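Local coordinates for putative uncharacterized protein TTHB189 (Thermus thermophilus, PDB 2ZCA), which belongs to the CasB/Cse2 family of type I-E CRISPR-associated proteins and probably takes part in antiviral defence against invading nucleic acids, at residues 41-49 / 59-67. Sequence-based numbering, arbitrary orientation.
Sequences AMPYVEPFL and REAHYLVAA
The Tyr63 ring carries Val45 on one face, with Val45 CG1 3.8 Å from the ring centroid in a CH-pi contact displaced toward the rim. At its edge, close to the ring plane, lie Met42 CA and Glu46 OE2. The His62 ring is covered on one face by Leu49: CD2 of Leu49 stands 3.7 Å from the His62 centroid, almost straight above the ring centre. The Phe48 and His62 rings touch by their rims, neither lying over the other, with planes 43° apart. All this joins helix 42-49 to helix 56-71 in the all-helical Cse2 fold; their short segments run at 132°, nearer antiparallel than parallel, with axes 10.5 Å apart. Tyr63 acts as a knob in a hole formed by Met42, Val45, Glu46 and Leu49. Its hydroxyl donates a short hydrogen bond, Tyr63 OH to Glu46 OE2 2.5 Å, arriving on the anti side of the carboxylate. The bend in Glu46 at chi2 (-56°) folds the carboxylate back to receive it. Beside this bond, Leu49 CD1 rests on the aliphatic part of Arg59, 3.7 Å from Arg59 CG, while Arg59 NE is hydrogen-bonded to OE1 of Gln56. His62 ND1 is hydrogen-bonded to the backbone O of Glu58, one turn earlier, which helps fix the rotation of the ring under Leu49; the ring also meets Trp54 and Phe7 edge to face.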
ATOM      1  N   ALA A  41      16.263  -1.862   1.331  1.00 10.44           N
ATOM      2  CA  ALA A  41      15.224  -0.923   0.923  1.00 10.98           C
ATOM      3  C   ALA A  41      15.370   0.413   1.649  1.00 10.54           C
ATOM      4  O   ALA A  41      14.898   1.441   1.170  1.00 10.80           O
ATOM      5  CB  ALA A  41      13.839  -1.513   1.207  1.00 10.47           C
HETATM    6  N   MSE A  42      16.039   0.394   2.796  1.00 10.80           N
HETATM    7  CA  MSE A  42      16.200   1.592   3.612  1.00 11.11           C
HETATM    8  C   MSE A  42      16.806   2.825   2.941  1.00 10.30           C
HETATM    9  O   MSE A  42      16.326   3.939   3.144  1.00 10.18           O
HETATM   10  CB  MSE A  42      16.963   1.229   4.892  1.00 12.01           C
HETATM   11  CG  MSE A  42      16.179   0.242   5.759  1.00 13.50           C
HETATM   12 SE   MSE A  42      17.007  -0.207   7.438  1.00 19.08          SE
HETATM   13  CE  MSE A  42      15.848  -1.661   7.980  1.00 14.60           C
ATOM     14  N   PRO A  43      17.861   2.652   2.133  1.00 11.62           N
ATOM     15  CA  PRO A  43      18.451   3.828   1.478  1.00 11.34           C
ATOM     16  C   PRO A  43      17.481   4.548   0.536  1.00 12.47           C
ATOM     17  O   PRO A  43      17.684   5.716   0.196  1.00 12.63           O
ATOM     18  CB  PRO A  43      19.640   3.236   0.719  1.00 13.05           C
ATOM     19  CG  PRO A  43      20.047   2.089   1.578  1.00 11.72           C
ATOM     20  CD  PRO A  43      18.710   1.465   1.937  1.00  9.91           C
ATOM     21  N   TYR A  44      16.429   3.850   0.121  1.00 11.37           N
ATOM     22  CA  TYR A  44      15.448   4.413  -0.808  1.00 11.86           C
ATOM     23  C   TYR A  44      14.228   5.026  -0.133  1.00 12.92           C
ATOM     24  O   TYR A  44      13.416   5.685  -0.789  1.00 13.70           O
ATOM     25  CB  TYR A  44      14.987   3.329  -1.783  1.00 11.76           C
ATOM     26  CG  TYR A  44      16.116   2.738  -2.592  1.00 13.93           C
ATOM     27  CD1 TYR A  44      16.702   3.455  -3.636  1.00 16.09           C
ATOM     28  CD2 TYR A  44      16.621   1.475  -2.295  1.00 13.64           C
ATOM     29  CE1 TYR A  44      17.767   2.924  -4.364  1.00 17.60           C
ATOM     30  CE2 TYR A  44      17.686   0.936  -3.015  1.00 16.56           C
ATOM     31  CZ  TYR A  44      18.253   1.665  -4.046  1.00 17.58           C
ATOM     32  OH  TYR A  44      19.309   1.130  -4.753  1.00 19.62           O
ATOM     33  N   VAL A  45      14.097   4.812   1.169  1.00 11.57           N
ATOM     34  CA  VAL A  45      12.955   5.333   1.907  1.00 11.86           C
ATOM     35  C   VAL A  45      13.330   6.316   3.018  1.00 12.17           C
ATOM     36  O   VAL A  45      12.641   7.316   3.225  1.00 12.65           O
ATOM     37  CB  VAL A  45      12.142   4.171   2.518  1.00 11.82           C
ATOM     38  CG1 VAL A  45      10.984   4.710   3.345  1.00  9.90           C
ATOM     39  CG2 VAL A  45      11.619   3.271   1.400  1.00 11.79           C
ATOM     40  N   GLU A  46      14.423   6.043   3.726  1.00 12.62           N
ATOM     41  CA  GLU A  46      14.834   6.907   4.828  1.00 13.13           C
ATOM     42  C   GLU A  46      15.057   8.375   4.454  1.00 14.25           C
ATOM     43  O   GLU A  46      14.703   9.269   5.222  1.00 14.73           O
ATOM     44  CB  GLU A  46      16.077   6.332   5.517  1.00 13.67           C
ATOM     45  CG  GLU A  46      15.802   5.052   6.310  1.00 13.68           C
ATOM     46  CD  GLU A  46      14.706   5.219   7.357  1.00 15.03           C
ATOM     47  OE1 GLU A  46      14.653   6.287   8.003  1.00 13.00           O
ATOM     48  OE2 GLU A  46      13.902   4.276   7.548  1.00 11.84           O
ATOM     49  N   PRO A  47      15.649   8.645   3.278  1.00 15.31           N
ATOM     50  CA  PRO A  47      15.860  10.049   2.904  1.00 16.16           C
ATOM     51  C   PRO A  47      14.527  10.805   2.862  1.00 16.18           C
ATOM     52  O   PRO A  47      14.474  12.012   3.101  1.00 16.90           O
ATOM     53  CB  PRO A  47      16.512   9.942   1.532  1.00 16.51           C
ATOM     54  CG  PRO A  47      17.345   8.703   1.673  1.00 17.27           C
ATOM     55  CD  PRO A  47      16.372   7.748   2.361  1.00 15.74           C
ATOM     56  N   PHE A  48      13.452  10.086   2.555  1.00 14.32           N
ATOM     57  CA  PHE A  48      12.128  10.697   2.511  1.00 13.51           C
ATOM     58  C   PHE A  48      11.575  10.862   3.925  1.00 13.60           C
ATOM     59  O   PHE A  48      11.112  11.940   4.303  1.00 13.98           O
ATOM     60  CB  PHE A  48      11.157   9.833   1.697  1.00 12.65           C
ATOM     61  CG  PHE A  48       9.751  10.368   1.675  1.00 12.07           C
ATOM     62  CD1 PHE A  48       9.379  11.347   0.761  1.00 13.79           C
ATOM     63  CD2 PHE A  48       8.814   9.926   2.605  1.00 13.61           C
ATOM     64  CE1 PHE A  48       8.087  11.882   0.773  1.00 12.00           C
ATOM     65  CE2 PHE A  48       7.520  10.453   2.629  1.00 11.80           C
ATOM     66  CZ  PHE A  48       7.158  11.434   1.710  1.00 12.08           C
ATOM     67  N   LEU A  49      11.625   9.788   4.707  1.00 13.56           N
ATOM     68  CA  LEU A  49      11.111   9.815   6.071  1.00 15.43           C
ATOM     69  C   LEU A  49      11.825  10.849   6.928  1.00 16.24           C
ATOM     70  O   LEU A  49      11.253  11.376   7.881  1.00 17.19           O
ATOM     71  CB  LEU A  49      11.237   8.428   6.712  1.00 15.10           C
ATOM     72  CG  LEU A  49      10.393   7.327   6.055  1.00 13.74           C
ATOM     73  CD1 LEU A  49      10.689   5.988   6.705  1.00 10.95           C
ATOM     74  CD2 LEU A  49       8.916   7.665   6.186  1.00 13.26           C
ATOM     75  N   ARG A  59       6.393   4.571   9.716  1.00 11.42           N
ATOM     76  CA  ARG A  59       7.518   4.320   8.820  1.00 10.26           C
ATOM     77  C   ARG A  59       7.236   3.008   8.087  1.00  9.45           C
ATOM     78  O   ARG A  59       7.412   2.905   6.873  1.00  9.00           O
ATOM     79  CB  ARG A  59       8.833   4.193   9.601  1.00 12.58           C
ATOM     80  CG  ARG A  59       9.365   5.502  10.170  1.00 13.66           C
ATOM     81  CD  ARG A  59      10.790   5.334  10.702  1.00 17.54           C
ATOM     82  NE  ARG A  59      10.814   4.751  12.038  1.00 20.90           N
ATOM     83  CZ  ARG A  59      10.682   5.451  13.162  1.00 20.90           C
ATOM     84  NH1 ARG A  59      10.525   6.765  13.113  1.00 24.15           N
ATOM     85  NH2 ARG A  59      10.699   4.836  14.333  1.00 21.42           N
ATOM     86  N   GLU A  60       6.783   2.009   8.838  1.00  9.22           N
ATOM     87  CA  GLU A  60       6.483   0.703   8.258  1.00 10.77           C
ATOM     88  C   GLU A  60       5.417   0.817   7.168  1.00 10.68           C
ATOM     89  O   GLU A  60       5.469   0.106   6.163  1.00 11.01           O
ATOM     90  CB  GLU A  60       6.047  -0.263   9.361  1.00 11.62           C
ATOM     91  CG  GLU A  60       7.096  -0.387  10.464  1.00 14.81           C
ATOM     92  CD  GLU A  60       6.681  -1.305  11.596  1.00 18.12           C
ATOM     93  OE1 GLU A  60       5.472  -1.379  11.893  1.00 18.54           O
ATOM     94  OE2 GLU A  60       7.569  -1.938  12.205  1.00 17.37           O
ATOM     95  N   ALA A  61       4.464   1.726   7.352  1.00  9.38           N
ATOM     96  CA  ALA A  61       3.415   1.917   6.349  1.00  9.92           C
ATOM     97  C   ALA A  61       4.055   2.361   5.036  1.00  8.57           C
ATOM     98  O   ALA A  61       3.684   1.884   3.964  1.00  9.93           O
ATOM     99  CB  ALA A  61       2.409   2.961   6.820  1.00  8.05           C
ATOM    100  N   HIS A  62       5.017   3.279   5.121  1.00  8.13           N
ATOM    101  CA  HIS A  62       5.699   3.757   3.921  1.00  7.62           C
ATOM    102  C   HIS A  62       6.459   2.625   3.231  1.00  8.23           C
ATOM    103  O   HIS A  62       6.419   2.496   2.005  1.00  7.08           O
ATOM    104  CB  HIS A  62       6.679   4.886   4.259  1.00  6.87           C
ATOM    105  CG  HIS A  62       6.021   6.192   4.583  1.00  5.41           C
ATOM    106  ND1 HIS A  62       5.381   6.430   5.779  1.00  9.25           N
ATOM    107  CD2 HIS A  62       5.934   7.344   3.876  1.00  7.02           C
ATOM    108  CE1 HIS A  62       4.933   7.673   5.799  1.00  7.37           C
ATOM    109  NE2 HIS A  62       5.256   8.250   4.656  1.00  8.47           N
ATOM    110  N   TYR A  63       7.163   1.813   4.014  1.00  8.66           N
ATOM    111  CA  TYR A  63       7.916   0.702   3.437  1.00  7.87           C
ATOM    112  C   TYR A  63       7.003  -0.294   2.739  1.00  8.08           C
ATOM    113  O   TYR A  63       7.338  -0.807   1.671  1.00  7.24           O
ATOM    114  CB  TYR A  63       8.725  -0.021   4.517  1.00  7.75           C
ATOM    115  CG  TYR A  63      10.041   0.654   4.839  1.00  8.04           C
ATOM    116  CD1 TYR A  63      11.139   0.523   3.988  1.00  7.78           C
ATOM    117  CD2 TYR A  63      10.175   1.454   5.971  1.00  9.22           C
ATOM    118  CE1 TYR A  63      12.339   1.175   4.255  1.00  9.88           C
ATOM    119  CE2 TYR A  63      11.368   2.109   6.245  1.00  9.75           C
ATOM    120  CZ  TYR A  63      12.445   1.965   5.382  1.00 10.43           C
ATOM    121  OH  TYR A  63      13.622   2.626   5.645  1.00 12.51           O
ATOM    122  N   LEU A  64       5.849  -0.574   3.337  1.00  7.95           N
ATOM    123  CA  LEU A  64       4.933  -1.529   2.727  1.00  9.13           C
ATOM    124  C   LEU A  64       4.363  -0.986   1.419  1.00  8.60           C
ATOM    125  O   LEU A  64       4.258  -1.717   0.434  1.00  8.12           O
ATOM    126  CB  LEU A  64       3.798  -1.894   3.698  1.00  8.57           C
ATOM    127  CG  LEU A  64       2.732  -2.873   3.179  1.00  9.87           C
ATOM    128  CD1 LEU A  64       3.382  -4.162   2.699  1.00 10.53           C
ATOM    129  CD2 LEU A  64       1.732  -3.171   4.289  1.00  9.02           C
ATOM    130  N   VAL A  65       3.999   0.295   1.402  1.00  9.87           N
ATOM    131  CA  VAL A  65       3.454   0.895   0.188  1.00  8.78           C
ATOM    132  C   VAL A  65       4.500   0.929  -0.927  1.00  9.38           C
ATOM    133  O   VAL A  65       4.174   0.709  -2.089  1.00  8.89           O
ATOM    134  CB  VAL A  65       2.913   2.316   0.457  1.00 10.83           C
ATOM    135  CG1 VAL A  65       2.569   3.011  -0.858  1.00  9.96           C
ATOM    136  CG2 VAL A  65       1.664   2.225   1.333  1.00 10.50           C
ATOM    137  N   ALA A  66       5.756   1.200  -0.582  1.00  9.82           N
ATOM    138  CA  ALA A  66       6.810   1.212  -1.590  1.00  9.19           C
ATOM    139  C   ALA A  66       6.930  -0.193  -2.187  1.00  8.85           C
ATOM    140  O   ALA A  66       7.118  -0.350  -3.393  1.00  9.83           O
ATOM    141  CB  ALA A  66       8.147   1.629  -0.964  1.00  9.03           C
ATOM    142  N   ALA A  67       6.826  -1.209  -1.334  1.00  8.16           N
ATOM    143  CA  ALA A  67       6.929  -2.594  -1.785  1.00  9.37           C
ATOM    144  C   ALA A  67       5.771  -2.961  -2.710  1.00 10.89           C
ATOM    145  O   ALA A  67       5.968  -3.607  -3.742  1.00 10.52           O
ATOM    146  CB  ALA A  67       6.960  -3.540  -0.588  1.00  8.58           C
TER